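Local coordinates for protein bifunctional enzyme IspD/IspF (Campylobacter jejuni, PDB 1W55) that catalyses two steps of isoprenoid precursor synthesis, transferring a cytidylyl group from CTP to methylerythritol phosphate and later cyclising the phosphorylated product with release of CMP, at residues Lys154-Lys157 and Lys158-Gln162. Residues are numbered along the deposited sequence; the frame is centred on the assembly and turned at random.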
loop_
_atom_site.group_PDB
_atom_site.type_symbol
_atom_site.label_atom_id
_atom_site.label_comp_id
_atom_site.label_asym_id
_atom_site.label_seq_id
_atom_site.Cartn_x
_atom_site.Cartn_y
_atom_site.Cartn_z
ATOM N N LYS A 154 -30.916 22.638 29.885
ATOM C CA LYS A 154 -32.098 23.405 30.274
ATOM C C LYS A 154 -32.461 24.441 29.209
ATOM O O LYS A 154 -33.636 24.616 28.897
ATOM C CB LYS A 154 -31.907 24.057 31.654
ATOM C CG LYS A 154 -31.716 23.039 32.796
ATOM C CD LYS A 154 -31.552 23.726 34.156
ATOM C CE LYS A 154 -30.093 23.725 34.622
ATOM N NZ LYS A 154 -29.865 22.832 35.800
ATOM N N LEU A 155 -31.449 25.093 28.640
ATOM C CA LEU A 155 -31.665 26.110 27.609
ATOM C C LEU A 155 -32.178 25.537 26.289
ATOM O O LEU A 155 -33.022 26.158 25.629
ATOM C CB LEU A 155 -30.390 26.923 27.357
ATOM C CG LEU A 155 -30.027 27.939 28.453
ATOM C CD1 LEU A 155 -28.780 28.701 28.072
ATOM C CD2 LEU A 155 -31.176 28.915 28.770
ATOM N N LEU A 156 -31.658 24.367 25.904
ATOM C CA LEU A 156 -32.054 23.720 24.659
ATOM C C LEU A 156 -33.489 23.217 24.774
ATOM O O LEU A 156 -34.267 23.339 23.830
ATOM C CB LEU A 156 -31.081 22.589 24.281
ATOM C CG LEU A 156 -31.261 21.910 22.914
ATOM C CD1 LEU A 156 -31.219 22.925 21.783
ATOM C CD2 LEU A 156 -30.226 20.779 22.679
ATOM N N LYS A 157 -33.834 22.677 25.940
ATOM C CA LYS A 157 -35.224 22.332 26.251
ATOM C C LYS A 157 -36.146 23.539 26.068
ATOM O O LYS A 157 -37.149 23.457 25.345
ATOM C CB LYS A 157 -35.352 21.779 27.672
ATOM C CG LYS A 157 -34.790 20.375 27.831
ATOM C CD LYS A 157 -35.278 19.717 29.102
ATOM C CE LYS A 157 -34.342 18.597 29.522
ATOM N NZ LYS A 157 -34.878 17.785 30.656
ATOM N N LYS A 158 -35.786 24.660 26.692
ATOM C CA LYS A 158 -36.573 25.892 26.582
ATOM C C LYS A 158 -36.625 26.381 25.141
ATOM O O LYS A 158 -37.676 26.803 24.663
ATOM C CB LYS A 158 -36.005 26.997 27.484
ATOM C CG LYS A 158 -36.994 27.531 28.518
ATOM C CD LYS A 158 -36.307 28.463 29.517
ATOM C CE LYS A 158 -36.315 27.874 30.931
ATOM N NZ LYS A 158 -34.959 27.902 31.561
ATOM N N ALA A 159 -35.484 26.310 24.454
ATOM C CA ALA A 159 -35.385 26.717 23.054
ATOM C C ALA A 159 -36.387 26.007 22.134
ATOM O O ALA A 159 -36.774 26.571 21.117
ATOM C CB ALA A 159 -33.959 26.516 22.539
ATOM N N LEU A 160 -36.798 24.788 22.498
ATOM C CA LEU A 160 -37.666 23.960 21.643
ATOM C C LEU A 160 -39.091 23.883 22.162
ATOM O O LEU A 160 -39.873 23.037 21.726
ATOM C CB LEU A 160 -37.095 22.540 21.461
ATOM C CG LEU A 160 -35.693 22.427 20.854
ATOM C CD1 LEU A 160 -35.179 20.984 20.903
ATOM C CD2 LEU A 160 -35.689 22.965 19.433
ATOM N N ASP A 161 -39.422 24.786 23.081
ATOM C CA ASP A 161 -40.752 24.853 23.679
ATOM C C ASP A 161 -41.893 24.945 22.654
ATOM O O ASP A 161 -42.887 24.246 22.790
ATOM C CB ASP A 161 -40.834 26.010 24.679
ATOM C CG ASP A 161 -42.202 26.112 25.341
ATOM O OD1 ASP A 161 -42.773 25.057 25.718
ATOM O OD2 ASP A 161 -42.777 27.207 25.518
ATOM N N GLN A 162 -41.730 25.770 21.622
ATOM C CA GLN A 162 -42.793 25.992 20.640
ATOM C C GLN A 162 -42.384 25.778 19.189
ATOM O O GLN A 162 -43.163 25.239 18.397
ATOM C CB GLN A 162 -43.361 27.405 20.784
ATOM C CG GLN A 162 -44.224 27.593 22.020
ATOM C CD GLN A 162 -44.734 29.004 22.161
ATOM O OE1 GLN A 162 -44.831 29.736 21.169
ATOM N NE2 GLN A 162 -45.072 29.392 23.388
#
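Leu-156, in the last turn of helix 153-159, and Leu-160, the first residue past its end, meet loosely, CD1 of Leu-156 lying 4.5 Å from CD1 of Leu-160. Closer in, CG of Leu-160 rests 3.4 Å from Leu-156 O; with chi1 at -58° it lies beside its own backbone N, which sets CG just beyond that carbonyl oxygen. The methyl of Ala-159 packs on the previous turn, its CB 3.2 Å from Leu-155 O. Beneath these side chains the helix ladder runs out. Lys-158 N still bonds Lys-154 O at 3.1 Å, nearly straight at 163°, and Ala-159 N bonds Leu-155 O at 2.7 Å. Leu-160 N then divides its hydrogen between a weak bond to Leu-156 O and one straighter at the hydrogen (146°) to Lys-157 O, which it approaches from above the carbonyl plane, not along a lone pair. Asp-161 N follows with an i to i-3 bond to Lys-158 O. Outside, Leu-80 and Leu-84 of helix 76-84 cover Leu-160, Val-92 and Val-94 of the sheet meet Leu-156, and Lys-157 NZ bonds Ile-87 O. The helix thus ends by tightening from i-4 to i-3 bonding, while buried Leu-156 and Leu-160 hold this end against helix 76-84 in the cytidylyltransferase domain.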